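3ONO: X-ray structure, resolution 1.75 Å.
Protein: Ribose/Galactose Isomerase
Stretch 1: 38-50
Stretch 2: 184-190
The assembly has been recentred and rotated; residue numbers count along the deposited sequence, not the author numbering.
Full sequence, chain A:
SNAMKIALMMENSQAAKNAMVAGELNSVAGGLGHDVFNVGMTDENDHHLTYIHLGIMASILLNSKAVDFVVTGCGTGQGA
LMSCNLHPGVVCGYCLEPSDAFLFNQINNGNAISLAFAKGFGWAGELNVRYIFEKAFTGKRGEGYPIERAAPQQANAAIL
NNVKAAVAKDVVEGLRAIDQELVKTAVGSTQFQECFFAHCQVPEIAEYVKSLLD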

ATOM      1  N   ASN A  38      -6.496   0.891  28.060  1.00 30.03           N
ATOM      2  CA  ASN A  38      -6.057   2.037  27.270  1.00 29.32           C
ATOM      3  C   ASN A  38      -5.156   2.817  28.199  1.00 33.66           C
ATOM      4  O   ASN A  38      -5.645   3.588  29.024  1.00 34.73           O
ATOM      5  CB  ASN A  38      -7.276   2.859  26.825  1.00 32.13           C
ATOM      6  CG  ASN A  38      -6.935   3.965  25.839  1.00 33.05           C
ATOM      7  OD1 ASN A  38      -7.709   4.924  25.680  1.00 36.59           O
ATOM      8  ND2 ASN A  38      -5.807   3.830  25.142  1.00 28.44           N
ATOM      9  N   VAL A  39      -3.845   2.580  28.100  1.00 27.27           N
ATOM     10  CA  VAL A  39      -2.913   3.018  29.146  1.00 28.12           C
ATOM     11  C   VAL A  39      -2.022   4.176  28.746  1.00 28.55           C
ATOM     12  O   VAL A  39      -1.330   4.739  29.598  1.00 30.29           O
ATOM     13  CB  VAL A  39      -1.997   1.871  29.626  1.00 27.83           C
ATOM     14  CG1 VAL A  39      -2.835   0.679  30.056  1.00 31.53           C
ATOM     15  CG2 VAL A  39      -1.025   1.474  28.511  1.00 27.42           C
ATOM     16  N   GLY A  40      -2.002   4.501  27.454  1.00 26.90           N
ATOM     17  CA  GLY A  40      -1.268   5.661  26.980  1.00 25.38           C
ATOM     18  C   GLY A  40      -2.158   6.897  27.009  1.00 27.84           C
ATOM     19  O   GLY A  40      -3.103   6.964  27.797  1.00 30.35           O
HETATM   20  N   MSE A  41      -1.843   7.890  26.183  1.00 27.21           N
HETATM   21  CA  MSE A  41      -2.642   9.113  26.147  1.00 26.88           C
HETATM   22  C   MSE A  41      -4.057   8.882  25.635  1.00 29.87           C
HETATM   23  O   MSE A  41      -4.279   8.116  24.698  1.00 27.94           O
HETATM   24  CB  MSE A  41      -1.949  10.185  25.318  1.00 26.07           C
HETATM   25  CG  MSE A  41      -0.674  10.672  25.980  1.00 25.36           C
HETATM   26 SE   MSE A  41       0.174  12.075  24.965  0.67 30.29          SE
HETATM   27  CE  MSE A  41      -0.974  13.562  25.485  1.00 35.24           C
ATOM     28  N   THR A  42      -5.022   9.550  26.260  1.00 27.98           N
ATOM     29  CA  THR A  42      -6.414   9.426  25.827  1.00 27.12           C
ATOM     30  C   THR A  42      -6.822  10.604  24.951  1.00 28.16           C
ATOM     31  O   THR A  42      -7.769  10.519  24.168  1.00 31.93           O
ATOM     32  CB  THR A  42      -7.361   9.348  27.042  1.00 29.52           C
ATOM     33  OG1 THR A  42      -7.177  10.511  27.859  1.00 33.23           O
ATOM     34  CG2 THR A  42      -7.060   8.102  27.883  1.00 32.45           C
ATOM     35  N   ASP A  43      -6.120  11.721  25.097  1.00 30.83           N
ATOM     36  CA  ASP A  43      -6.321  12.883  24.233  1.00 29.49           C
ATOM     37  C   ASP A  43      -5.141  13.842  24.383  1.00 32.75           C
ATOM     38  O   ASP A  43      -4.221  13.574  25.173  1.00 30.87           O
ATOM     39  CB  ASP A  43      -7.652  13.575  24.534  1.00 34.56           C
ATOM     40  CG  ASP A  43      -7.781  13.988  25.978  1.00 46.13           C
ATOM     41  OD1 ASP A  43      -6.902  14.724  26.466  1.00 37.68           O
ATOM     42  OD2 ASP A  43      -8.766  13.572  26.629  1.00 56.78           O
ATOM     43  N   GLU A  44      -5.153  14.950  23.644  1.00 34.25           N
ATOM     44  CA  GLU A  44      -3.966  15.819  23.602  1.00 35.20           C
ATOM     45  C   GLU A  44      -3.661  16.488  24.935  1.00 34.56           C
ATOM     46  O   GLU A  44      -2.534  16.934  25.168  1.00 37.75           O
ATOM     47  CB  GLU A  44      -4.083  16.869  22.498  1.00 36.62           C
ATOM     48  CG  GLU A  44      -3.740  16.316  21.121  1.00 49.64           C
ATOM     49  CD  GLU A  44      -4.005  17.305  19.999  1.00 61.79           C
ATOM     50  OE1 GLU A  44      -4.772  18.267  20.224  1.00 69.12           O
ATOM     51  OE2 GLU A  44      -3.447  17.114  18.894  1.00 61.16           O
ATOM     52  N   ASN A  45      -4.658  16.544  25.810  1.00 35.85           N
ATOM     53  CA  ASN A  45      -4.486  17.197  27.108  1.00 39.06           C
ATOM     54  C   ASN A  45      -4.088  16.254  28.239  1.00 35.03           C
ATOM     55  O   ASN A  45      -3.865  16.692  29.363  1.00 39.87           O
ATOM     56  CB  ASN A  45      -5.759  17.952  27.490  1.00 46.90           C
ATOM     57  CG  ASN A  45      -6.067  19.085  26.531  1.00 57.83           C
ATOM     58  OD1 ASN A  45      -5.193  19.898  26.213  1.00 59.96           O
ATOM     59  ND2 ASN A  45      -7.308  19.133  26.047  1.00 61.45           N
ATOM     60  N   ASP A  46      -3.995  14.965  27.933  1.00 32.38           N
ATOM     61  CA  ASP A  46      -3.699  13.954  28.941  1.00 31.57           C
ATOM     62  C   ASP A  46      -2.225  13.968  29.347  1.00 33.43           C
ATOM     63  O   ASP A  46      -1.407  14.631  28.706  1.00 36.90           O
ATOM     64  CB  ASP A  46      -4.088  12.571  28.396  1.00 31.85           C
ATOM     65  CG  ASP A  46      -4.082  11.503  29.465  1.00 38.66           C
ATOM     66  OD1 ASP A  46      -4.213  11.856  30.659  1.00 38.10           O
ATOM     67  OD2 ASP A  46      -3.948  10.309  29.118  1.00 36.01           O
ATOM     68  N   HIS A  47      -1.903  13.244  30.423  1.00 31.73           N
ATOM     69  CA  HIS A  47      -0.523  13.053  30.876  1.00 31.62           C
ATOM     70  C   HIS A  47       0.373  12.823  29.662  1.00 33.39           C
ATOM     71  O   HIS A  47       0.169  11.860  28.934  1.00 29.24           O
ATOM     72  CB  HIS A  47      -0.466  11.845  31.800  1.00 33.33           C
ATOM     73  CG  HIS A  47       0.916  11.469  32.243  1.00 30.58           C
ATOM     74  ND1 HIS A  47       1.643  12.213  33.146  1.00 34.89           N
ATOM     75  CD2 HIS A  47       1.698  10.416  31.907  1.00 28.81           C
ATOM     76  CE1 HIS A  47       2.806  11.624  33.365  1.00 34.82           C
ATOM     77  NE2 HIS A  47       2.869  10.536  32.618  1.00 28.27           N
ATOM     78  N   HIS A  48       1.348  13.708  29.456  1.00 30.35           N
ATOM     79  CA  HIS A  48       2.087  13.791  28.186  1.00 27.03           C
ATOM     80  C   HIS A  48       3.117  12.666  28.031  1.00 24.97           C
ATOM     81  O   HIS A  48       3.891  12.393  28.958  1.00 27.32           O
ATOM     82  CB  HIS A  48       2.781  15.154  28.089  1.00 32.30           C
ATOM     83  CG  HIS A  48       3.359  15.451  26.742  1.00 32.59           C
ATOM     84  ND1 HIS A  48       4.639  15.086  26.380  1.00 37.32           N
ATOM     85  CD2 HIS A  48       2.838  16.103  25.677  1.00 38.23           C
ATOM     86  CE1 HIS A  48       4.871  15.484  25.141  1.00 35.28           C
ATOM     87  NE2 HIS A  48       3.797  16.108  24.694  1.00 40.36           N
ATOM     88  N   LEU A  49       3.116  12.038  26.851  1.00 26.90           N
ATOM     89  CA  LEU A  49       4.012  10.935  26.515  1.00 24.09           C
ATOM     90  C   LEU A  49       4.600  11.119  25.115  1.00 24.56           C
ATOM     91  O   LEU A  49       3.944  11.676  24.218  1.00 25.88           O
ATOM     92  CB  LEU A  49       3.220   9.629  26.494  1.00 25.49           C
ATOM     93  CG  LEU A  49       2.536   9.160  27.773  1.00 23.65           C
ATOM     94  CD1 LEU A  49       1.869   7.821  27.485  1.00 25.23           C
ATOM     95  CD2 LEU A  49       3.569   9.020  28.897  1.00 23.86           C
ATOM     96  N   THR A  50       5.812  10.613  24.907  1.00 22.61           N
ATOM     97  CA  THR A  50       6.354  10.511  23.551  1.00 21.90           C
ATOM     98  C   THR A  50       6.532   9.037  23.224  1.00 21.90           C
ATOM     99  O   THR A  50       6.326   8.168  24.080  1.00 21.56           O
ATOM    100  CB  THR A  50       7.758  11.115  23.431  1.00 25.95           C
ATOM    101  OG1 THR A  50       8.694  10.257  24.092  1.00 23.49           O
ATOM    102  CG2 THR A  50       7.825  12.501  24.041  1.00 23.09           C
ATOM    103  N   LYS A 184       9.842   7.611  35.230  1.00 26.09           N
ATOM    104  CA  LYS A 184       8.805   8.212  36.069  1.00 25.18           C
ATOM    105  C   LYS A 184       7.633   8.711  35.226  1.00 28.14           C
ATOM    106  O   LYS A 184       6.458   8.527  35.588  1.00 29.16           O
ATOM    107  CB  LYS A 184       9.365   9.372  36.905  1.00 25.43           C
ATOM    108  CG  LYS A 184      10.373   8.964  37.942  1.00 38.28           C
ATOM    109  CD  LYS A 184      10.931  10.211  38.645  1.00 47.68           C
ATOM    110  CE  LYS A 184      11.804   9.848  39.835  1.00 55.61           C
ATOM    111  NZ  LYS A 184      13.107   9.282  39.401  1.00 61.07           N
ATOM    112  N   THR A 185       7.951   9.352  34.109  1.00 25.91           N
ATOM    113  CA  THR A 185       6.909   9.850  33.209  1.00 26.88           C
ATOM    114  C   THR A 185       6.126   8.675  32.638  1.00 25.26           C
ATOM    115  O   THR A 185       4.901   8.702  32.587  1.00 28.03           O
ATOM    116  CB  THR A 185       7.498  10.702  32.074  1.00 27.05           C
ATOM    117  OG1 THR A 185       8.056  11.908  32.636  1.00 32.59           O
ATOM    118  CG2 THR A 185       6.396  11.061  31.041  1.00 28.18           C
ATOM    119  N   ALA A 186       6.846   7.627  32.239  1.00 24.81           N
ATOM    120  CA  ALA A 186       6.199   6.458  31.620  1.00 28.20           C
ATOM    121  C   ALA A 186       5.156   5.820  32.545  1.00 29.36           C
ATOM    122  O   ALA A 186       4.102   5.377  32.080  1.00 27.28           O
ATOM    123  CB  ALA A 186       7.249   5.421  31.185  1.00 25.35           C
ATOM    124  N   VAL A 187       5.436   5.771  33.844  1.00 28.31           N
ATOM    125  CA  VAL A 187       4.524   5.096  34.766  1.00 28.08           C
ATOM    126  C   VAL A 187       3.624   6.077  35.508  1.00 31.61           C
ATOM    127  O   VAL A 187       2.902   5.693  36.421  1.00 33.71           O
ATOM    128  CB  VAL A 187       5.279   4.236  35.793  1.00 27.41           C
ATOM    129  CG1 VAL A 187       6.270   3.324  35.082  1.00 28.85           C
ATOM    130  CG2 VAL A 187       6.009   5.128  36.786  1.00 28.72           C
ATOM    131  N   GLY A 188       3.648   7.336  35.088  1.00 31.77           N
ATOM    132  CA  GLY A 188       2.960   8.392  35.807  1.00 34.23           C
ATOM    133  C   GLY A 188       1.438   8.477  35.774  1.00 34.47           C
ATOM    134  O   GLY A 188       0.849   9.013  36.702  1.00 37.80           O
ATOM    135  N   SER A 189       0.781   7.964  34.733  1.00 30.27           N
ATOM    136  CA  SER A 189      -0.664   8.180  34.603  1.00 30.73           C
ATOM    137  C   SER A 189      -1.502   7.218  35.449  1.00 33.41           C
ATOM    138  O   SER A 189      -1.074   6.104  35.741  1.00 35.34           O
ATOM    139  CB  SER A 189      -1.111   8.074  33.138  1.00 32.09           C
ATOM    140  OG  SER A 189      -1.490   6.740  32.842  1.00 36.18           O
ATOM    141  N   THR A 190      -2.709   7.651  35.811  1.00 35.51           N
ATOM    142  CA  THR A 190      -3.634   6.800  36.550  1.00 36.43           C
ATOM    143  C   THR A 190      -4.034   5.561  35.753  1.00 37.04           C
ATOM    144  O   THR A 190      -4.131   4.469  36.321  1.00 37.73           O
ATOM    145  CB  THR A 190      -4.908   7.563  36.998  1.00 38.52           C
ATOM    146  OG1 THR A 190      -5.555   8.135  35.852  1.00 46.30           O
ATOM    147  CG2 THR A 190      -4.560   8.664  37.960  1.00 40.07           C
TER
HETATM  148  O   HOH W   1      -0.257   6.979  30.288  1.00 26.32           O

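A loop (38–50) meets the end of a helix and the turn that follows it (184–190), and the contact turns on one histidine. His47 points its CA-to-CB bond toward the second stretch; with chi1 at 175° (t) the side chain is extended, and chi2 of 72° sets the ring so that its edge, near the ring plane, meets the carbonyl of Thr185. His47 NE2 donates to Thr185 O at 2.7 Å with an N-H...O angle of 175°, a short and almost straight hydrogen bond, the only direct one between the stretches. Thr185 O is also the acceptor for Gly188 N at 3.1 Å, so one carbonyl accepts from both the backbone and the imidazole.

One face of the same ring lies against the backbone of Gly188 and Ser189: His47 CD2 is 3.9 Å from Ser189 N, and His47 NE2 is 3.8 Å from Gly188 CA. Glycine suits this place because a CB built there in ideal geometry would lie 2.8 Å from His47 CE1, a clash. Ser189 points its CB toward the loop, and Ser189 CB packs 3.9 Å from His47 CD2. Its chi1 of 91° falls between wells; the hydroxyl caps a backbone N just past the stretch, at the start of the next helix. The same OG also reaches back to the loop through water 1, which lies 2.8 Å from Ser189 OG and donates to Val39 O at 2.6 Å. Val39 O and Ser189 OG are 3.8 Å apart, too far for a good direct hydrogen bond, and the water beside them bridges the two.

Thr185, in rotamer m at -66°, supplies a methyl as well as its carbonyl. Thr185 CG2 lies 3.5 Å from His48 O and 4.1 Å from Leu49 CD2, giving the buried leucine an apolar neighbour. Leu49 starts sideways, but chi1 of -61° (m) and chi2 of -178° (t) bring its end nearer, with Leu49 CD2 3.9 Å from Thr185 O. His48, between His47 and Leu49 in the chain, turns its CB away and leaves its backbone oxygen to meet the threonine methyl.

The loop is braced before His47 by a type I turn from Asp43 to Asp46, in which Asp46 N donates to Asp43 O at 3.1 Å. Asp43, at chi1 56° (p), accepts from Asn45 N through Asp43 OD1 at 3.0 Å, while Asp46, at chi1 -168° (t), extends Asp46 OD2 to accept from Thr42 N at 3.1 Å. Altogether the contact buries 267 Å², both sides summed, with His47 contributing the largest share.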